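1,3,6,8-tetrahydroxynaphthalene synthase (Streptomyces coelicolor, PDB 1U0M) catalyses the iterative condensation of five malonyl-CoA units and the cyclisation of the resulting pentaketide to 1,3,6,8-tetrahydroxynaphthalene, a precursor in melanin biosynthesis. Local coordinates at residues 165-170 and 206-211; 82-87 and 173-178; 94-99 and 202-207. All blocks are in the same frame, centred on the assembly; numbering follows the deposited sequence.

Contact 1 of 3, residues 165-170 and 206-211; sequences EANALI and RGRGGT
The guanidinium of Arg206 is covered on both faces. Gly210 C and Thr211 N lie over the centre of one face. NH2 of Arg208 sits over the other, 3.1 Å above the plane of the Arg206 group. In turn, Arg206 CZ lies over a face of the Arg208 guanidinium. Two like-charged groups are thus modelled very close together. The place of Arg206 NE is less sure, so this closeness bears no weight. Gly209 O takes Arg206 NH2 on a lone pair in the carbonyl plane, at 2.5 Å. Arg208 has weak bonds to Ala99 O and Glu100 O. The amide of Asn167 is turned 41° from the Arg206 guanidinium plane and lies alongside the root of that side chain, both chains pointing the same way. CG of Asn167 is anti to its carbonyl carbon (chi1 -77°), which sets the amide beside Arg206. Its ND2 lies 2.9 Å from Arg206 CA and is also close to CB. The other branch, OD1, looks obliquely towards Arg208 NH1, 3.9 Å away. Ala166 O gathers two weak bonds: Asn167 ND2 reaches it at 3.2 Å and Gly207 N at 3.4 Å. The position of this oxygen is less certain. At Gly210 a CB would run into Arg206 CG, so the bent arginine lies close along a glycine backbone. Asn167 and Arg206 form an antiparallel non-hydrogen-bonded pair. It joins the start of strand 167-175 to the end of strand 198-206, neighbours in the core sheet of the N-terminal half of this thiolase fold.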
# COMPACT_ATOMS: atom_id res chain seq x y z
N GLU A 165 -11.74 17.99 -11.12
CA GLU A 165 -10.65 18.83 -11.59
C GLU A 165 -9.31 18.37 -11.03
O GLU A 165 -8.33 19.12 -11.06
CB GLU A 165 -10.92 20.29 -11.21
CG GLU A 165 -12.19 20.89 -11.84
CD GLU A 165 -12.00 21.28 -13.30
OE1 GLU A 165 -12.62 20.64 -14.18
OE2 GLU A 165 -11.24 22.24 -13.56
N ALA A 166 -9.26 17.14 -10.53
CA ALA A 166 -8.05 16.58 -9.93
C ALA A 166 -7.12 15.83 -10.89
O ALA A 166 -7.57 15.08 -11.76
CB ALA A 166 -8.42 15.67 -8.78
N ASN A 167 -5.82 16.04 -10.71
CA ASN A 167 -4.79 15.39 -11.51
C ASN A 167 -3.98 14.44 -10.63
O ASN A 167 -3.43 14.85 -9.61
CB ASN A 167 -3.84 16.42 -12.11
CG ASN A 167 -4.43 17.14 -13.30
OD1 ASN A 167 -3.79 18.03 -13.86
ND2 ASN A 167 -5.64 16.77 -13.68
N ALA A 168 -3.90 13.18 -11.03
CA ALA A 168 -3.14 12.19 -10.27
C ALA A 168 -1.86 11.79 -10.97
O ALA A 168 -1.78 11.78 -12.20
CB ALA A 168 -4.01 10.96 -10.02
N LEU A 169 -0.84 11.47 -10.19
CA LEU A 169 0.44 11.05 -10.74
C LEU A 169 0.70 9.59 -10.39
O LEU A 169 0.83 9.24 -9.21
CB LEU A 169 1.59 11.90 -10.20
CG LEU A 169 2.98 11.45 -10.68
CD1 LEU A 169 3.06 11.54 -12.20
CD2 LEU A 169 4.06 12.29 -10.03
N ILE A 170 0.78 8.75 -11.41
CA ILE A 170 1.04 7.34 -11.20
C ILE A 170 2.51 7.04 -11.44
O ILE A 170 3.04 7.33 -12.51
CB ILE A 170 0.24 6.48 -12.16
CG1 ILE A 170 -1.25 6.73 -11.96
CG2 ILE A 170 0.57 5.01 -11.94
CD1 ILE A 170 -2.12 5.94 -12.89
N ARG A 206 -4.98 13.38 -15.92
CA ARG A 206 -5.67 14.64 -15.71
C ARG A 206 -7.14 14.45 -16.06
O ARG A 206 -7.48 13.98 -17.14
CB ARG A 206 -5.04 15.73 -16.59
CG ARG A 206 -5.17 15.49 -18.08
CD ARG A 206 -4.20 16.36 -18.88
NE ARG A 206 -4.88 17.19 -19.87
CZ ARG A 206 -4.31 17.67 -20.97
NH1 ARG A 206 -3.04 17.40 -21.24
NH2 ARG A 206 -5.01 18.42 -21.81
N GLY A 207 -8.01 14.79 -15.11
CA GLY A 207 -9.43 14.67 -15.34
C GLY A 207 -9.92 15.90 -16.07
O GLY A 207 -10.94 15.86 -16.76
N ARG A 208 -9.17 16.98 -15.92
CA ARG A 208 -9.48 18.26 -16.55
C ARG A 208 -9.82 18.07 -18.03
O ARG A 208 -10.75 18.69 -18.55
CB ARG A 208 -8.28 19.21 -16.41
CG ARG A 208 -7.46 19.41 -17.68
CD ARG A 208 -5.99 19.11 -17.45
NE ARG A 208 -5.14 19.71 -18.48
CZ ARG A 208 -3.82 19.54 -18.55
NH1 ARG A 208 -3.21 18.79 -17.65
NH2 ARG A 208 -3.12 20.13 -19.50
N GLY A 209 -9.05 17.22 -18.70
CA GLY A 209 -9.27 16.97 -20.11
C GLY A 209 -7.94 16.79 -20.80
O GLY A 209 -7.37 17.73 -21.34
N GLY A 210 -7.44 15.56 -20.78
CA GLY A 210 -6.17 15.28 -21.41
C GLY A 210 -6.26 14.65 -22.77
O GLY A 210 -7.31 14.66 -23.42
N THR A 211 -5.13 14.11 -23.20
CA THR A 211 -5.03 13.44 -24.49
C THR A 211 -4.43 12.06 -24.30
O THR A 211 -3.26 11.91 -23.94
CB THR A 211 -4.18 14.27 -25.47
OG1 THR A 211 -3.87 13.48 -26.62
CG2 THR A 211 -2.89 14.75 -24.78

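Contact 2 of 3, residues 82-87 and 173-178; sequences REAKSR and CEFCSL
The tight part of this contact is the edge of the Phe175 ring driven against the backbone of helix 73-99. CE1 of Phe175 comes to 3.6 Å from Ala84 N, near the ring plane, and Ala84 CA also lies at that edge. The same ring carbon touches Glu83 CB at 3.7 Å. CG of Phe175 is anti to its carbonyl carbon (chi1 -61°), which turns the ring towards the helix. Cys173 has SG anti to its backbone N (chi1 -171°), and the sulfur meets the Ala84 methyl at 4.0 Å. Here the long helix lies across the sheet of the thiolase fold, with 136° between the directions of helix segment 82-87 and strand segment 173-175. Ile200 of the adjacent strand helps cover Cys173 and Phe175. Towards the solvent side the packing loosens. CD of Arg87 stands 4.5 Å from Phe175 CZ, and charge takes over from carbon contact. Glu83 bends away at chi2 and forms a salt-bridge network with two arginines. Arg82 NH2 bridges to OE2 of Glu83 on its anti lone pair, at 2.6 Å. Arg87 NE bridges to Glu83 OE1 nearly along the C-O axis, at 2.9 Å. An alanine in place of Glu83 would remove the carboxylate that Arg82 and Arg87 share, and would probably let both side chains move more freely. Arg87 has a second acidic partner in Glu21, while Arg82 is exposed.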
# COMPACT_ATOMS: atom_id res chain seq x y z
N ARG A 82 18.50 3.85 -3.18
CA ARG A 82 19.47 4.69 -3.88
C ARG A 82 19.14 4.78 -5.36
O ARG A 82 19.12 5.88 -5.94
CB ARG A 82 20.89 4.12 -3.75
CG ARG A 82 21.93 4.93 -4.53
CD ARG A 82 23.24 4.15 -4.70
NE ARG A 82 23.13 3.07 -5.67
CZ ARG A 82 23.76 1.90 -5.56
NH1 ARG A 82 24.53 1.66 -4.51
NH2 ARG A 82 23.63 0.97 -6.52
N GLU A 83 18.87 3.63 -5.98
CA GLU A 83 18.56 3.57 -7.41
C GLU A 83 17.24 4.25 -7.76
O GLU A 83 17.08 4.75 -8.87
CB GLU A 83 18.52 2.12 -7.90
CG GLU A 83 19.87 1.38 -7.88
CD GLU A 83 20.92 2.03 -8.76
OE1 GLU A 83 20.56 2.64 -9.79
OE2 GLU A 83 22.12 1.91 -8.43
N ALA A 84 16.30 4.25 -6.83
CA ALA A 84 15.01 4.86 -7.07
C ALA A 84 15.11 6.39 -6.93
O ALA A 84 14.43 7.14 -7.63
CB ALA A 84 13.99 4.32 -6.10
N LYS A 85 15.95 6.84 -6.01
CA LYS A 85 16.09 8.27 -5.82
C LYS A 85 16.81 8.90 -6.98
O LYS A 85 16.43 9.98 -7.42
CB LYS A 85 16.81 8.56 -4.50
CG LYS A 85 15.86 8.44 -3.33
CD LYS A 85 16.53 8.76 -2.01
CE LYS A 85 15.51 8.80 -0.89
NZ LYS A 85 16.16 8.63 0.43
N SER A 86 17.82 8.22 -7.51
CA SER A 86 18.56 8.75 -8.66
C SER A 86 17.91 8.50 -10.02
O SER A 86 18.36 9.05 -11.02
CB SER A 86 19.99 8.19 -8.68
OG SER A 86 19.99 6.78 -8.59
N ARG A 87 16.83 7.72 -10.07
CA ARG A 87 16.20 7.45 -11.36
C ARG A 87 14.74 7.91 -11.51
O ARG A 87 14.35 8.40 -12.57
CB ARG A 87 16.27 5.95 -11.68
CG ARG A 87 17.67 5.37 -11.79
CD ARG A 87 17.58 3.88 -12.08
NE ARG A 87 18.87 3.21 -12.02
CZ ARG A 87 19.73 3.13 -13.02
NH1 ARG A 87 19.44 3.69 -14.19
NH2 ARG A 87 20.88 2.47 -12.87
N CYS A 173 7.73 1.78 -9.90
CA CYS A 173 9.17 1.57 -9.79
C CYS A 173 9.41 0.11 -9.46
O CYS A 173 9.06 -0.35 -8.38
CB CYS A 173 9.73 2.47 -8.69
SG CYS A 173 11.52 2.50 -8.61
N GLU A 174 10.02 -0.62 -10.38
CA GLU A 174 10.27 -2.03 -10.16
C GLU A 174 11.68 -2.50 -10.48
O GLU A 174 12.12 -2.47 -11.63
CB GLU A 174 9.24 -2.85 -10.95
CG GLU A 174 7.78 -2.47 -10.65
CD GLU A 174 7.29 -3.00 -9.30
OE1 GLU A 174 8.15 -3.30 -8.43
OE2 GLU A 174 6.05 -3.10 -9.10
N PHE A 175 12.39 -2.94 -9.44
CA PHE A 175 13.76 -3.44 -9.58
C PHE A 175 13.71 -4.92 -9.21
O PHE A 175 14.24 -5.34 -8.17
CB PHE A 175 14.68 -2.70 -8.60
CG PHE A 175 14.76 -1.21 -8.84
CD1 PHE A 175 14.91 -0.33 -7.76
CD2 PHE A 175 14.73 -0.68 -10.13
CE1 PHE A 175 15.03 1.05 -7.96
CE2 PHE A 175 14.85 0.71 -10.34
CZ PHE A 175 15.00 1.57 -9.25
N CYS A 176 13.10 -5.72 -10.09
CA CYS A 176 12.92 -7.15 -9.82
C CYS A 176 14.23 -7.90 -9.60
O CYS A 176 14.26 -8.90 -8.91
CB CYS A 176 12.10 -7.83 -10.93
SG CYS A 176 10.45 -7.11 -11.22
N SER A 177 15.31 -7.40 -10.20
CA SER A 177 16.60 -8.03 -10.05
C SER A 177 17.04 -8.03 -8.60
O SER A 177 17.86 -8.84 -8.20
CB SER A 177 17.64 -7.28 -10.88
OG SER A 177 17.79 -5.95 -10.41
N LEU A 178 16.49 -7.12 -7.80
CA LEU A 178 16.85 -7.04 -6.38
C LEU A 178 16.10 -8.07 -5.54
O LEU A 178 16.17 -8.06 -4.32
CB LEU A 178 16.60 -5.63 -5.85
CG LEU A 178 17.61 -4.59 -6.36
CD1 LEU A 178 19.03 -5.06 -6.03
CD2 LEU A 178 17.49 -4.42 -7.87

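Contact 3 of 3, residues 94-99 and 202-207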
# COMPACT_ATOMS: atom_id res chain seq x y z
N ARG A 94 9.24 13.96 -17.38
CA ARG A 94 8.75 13.71 -18.73
C ARG A 94 7.28 13.34 -18.77
O ARG A 94 6.63 13.48 -19.81
CB ARG A 94 9.57 12.60 -19.37
CG ARG A 94 10.99 13.03 -19.72
CD ARG A 94 11.96 11.91 -19.47
NE ARG A 94 11.42 10.64 -19.94
CZ ARG A 94 12.02 9.47 -19.73
NH1 ARG A 94 13.16 9.42 -19.07
NH2 ARG A 94 11.46 8.36 -20.18
N ALA A 95 6.75 12.87 -17.64
CA ALA A 95 5.34 12.49 -17.57
C ALA A 95 4.48 13.72 -17.31
O ALA A 95 3.30 13.74 -17.66
CB ALA A 95 5.13 11.46 -16.46
N LEU A 96 5.07 14.74 -16.68
CA LEU A 96 4.35 15.98 -16.40
C LEU A 96 4.35 16.79 -17.69
O LEU A 96 3.32 17.30 -18.13
CB LEU A 96 5.06 16.76 -15.30
CG LEU A 96 5.02 16.14 -13.90
CD1 LEU A 96 5.85 16.96 -12.93
CD2 LEU A 96 3.58 16.07 -13.44
N ASP A 97 5.53 16.88 -18.30
CA ASP A 97 5.69 17.61 -19.55
C ASP A 97 4.68 17.13 -20.59
O ASP A 97 4.09 17.95 -21.30
CB ASP A 97 7.12 17.43 -20.06
CG ASP A 97 8.16 18.02 -19.12
OD1 ASP A 97 7.77 18.68 -18.13
OD2 ASP A 97 9.37 17.82 -19.36
N ASP A 98 4.47 15.82 -20.68
CA ASP A 98 3.52 15.26 -21.64
C ASP A 98 2.07 15.61 -21.31
O ASP A 98 1.30 16.00 -22.19
CB ASP A 98 3.67 13.74 -21.71
CG ASP A 98 4.86 13.32 -22.54
OD1 ASP A 98 5.96 13.85 -22.32
OD2 ASP A 98 4.68 12.44 -23.41
N ALA A 99 1.68 15.44 -20.05
CA ALA A 99 0.32 15.75 -19.64
C ALA A 99 0.17 17.26 -19.52
O ALA A 99 -0.93 17.79 -19.38
CB ALA A 99 -0.00 15.07 -18.32
N ALA A 202 5.91 6.31 -15.15
CA ALA A 202 5.20 7.43 -14.53
C ALA A 202 4.23 8.00 -15.55
O ALA A 202 4.62 8.35 -16.66
CB ALA A 202 6.19 8.50 -14.09
N ALA A 203 2.96 8.09 -15.16
CA ALA A 203 1.94 8.61 -16.06
C ALA A 203 0.97 9.48 -15.31
O ALA A 203 0.63 9.21 -14.16
CB ALA A 203 1.20 7.46 -16.72
N VAL A 204 0.52 10.55 -15.96
CA VAL A 204 -0.41 11.45 -15.33
C VAL A 204 -1.81 11.16 -15.82
O VAL A 204 -2.00 10.71 -16.95
CB VAL A 204 -0.07 12.90 -15.64
CG1 VAL A 204 -0.93 13.83 -14.80
CG2 VAL A 204 1.41 13.15 -15.38
N VAL A 205 -2.80 11.39 -14.96
CA VAL A 205 -4.18 11.18 -15.34
C VAL A 205 -4.94 12.44 -14.98
O VAL A 205 -5.47 12.58 -13.87
CB VAL A 205 -4.80 9.98 -14.61
CG1 VAL A 205 -4.21 8.69 -15.16
CG2 VAL A 205 -4.55 10.09 -13.13
N ARG A 206 -4.98 13.38 -15.92
CA ARG A 206 -5.67 14.64 -15.71
C ARG A 206 -7.14 14.45 -16.06
O ARG A 206 -7.48 13.98 -17.14
CB ARG A 206 -5.04 15.73 -16.59
CG ARG A 206 -5.17 15.49 -18.08
CD ARG A 206 -4.20 16.36 -18.88
NE ARG A 206 -4.88 17.19 -19.87
CZ ARG A 206 -4.31 17.67 -20.97
NH1 ARG A 206 -3.04 17.40 -21.24
NH2 ARG A 206 -5.01 18.42 -21.81
N GLY A 207 -8.01 14.79 -15.11
CA GLY A 207 -9.43 14.67 -15.34
C GLY A 207 -9.92 15.90 -16.07
O GLY A 207 -10.94 15.86 -16.76
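Val204 holds CG1 anti to its backbone N (chi1 -172°) and CG2 anti to its carbonyl carbon, so CG1 lies against the Ala99 methyl and CG2 against the helix backbone. CG2 of Val204 is 3.0 Å from Ala95 O. The branch point itself takes the methyl of Ala99, with Val204 CB and Ala99 CB only 3.4 Å apart, tighter than usual. Leu96 starts off away from the strand, but its CD2 returns to Val204 CG2, the two side chains crossing at about a right angle. Upstream, the Ala95 methyl rests on Ala202 O, with Ala95 CB at 3.2 Å from that oxygen, and also meets the Ala202 methyl. The small alanines let the helix come close to the strand; the axes of helix segment 94-99 and strand segment 202-206 lie at 32°. This is the helix-on-sheet layering of the thiolase fold. Leu169, on the neighbouring strand, and Ile106 add to the apolar patch around Val204. Polar contact begins where the helix ends. Arg206 bends at chi3 (-123°) and brings NH1 to Ala99 O at 2.8 Å, a weak bond with a poor angle. Its stronger partner is Gly209 O, which receives NH2.

In the fold
All three contacts are largely buried and belong to one layered unit, the core sheet and helix 73-99. Contact 1 joins two neighbouring strands at their ends, where loops begin. Contacts 2 and 3 set the same helix on those strands, 167-175 and 198-206, about 21 Å apart between centres. Contact 3 is mostly apolar, built from alanines and Val204. In contact 2 an aromatic edge packs on the helix, with a salt-bridge network along the same helix towards solvent. Contact 1 is polar, with amide, carbonyl and guanidinium groups. Contacts 1 and 3 share Arg206 and touch through Ile170 O and Ala203 N. Contact 2 stands apart at the opposite end of strand 167-175.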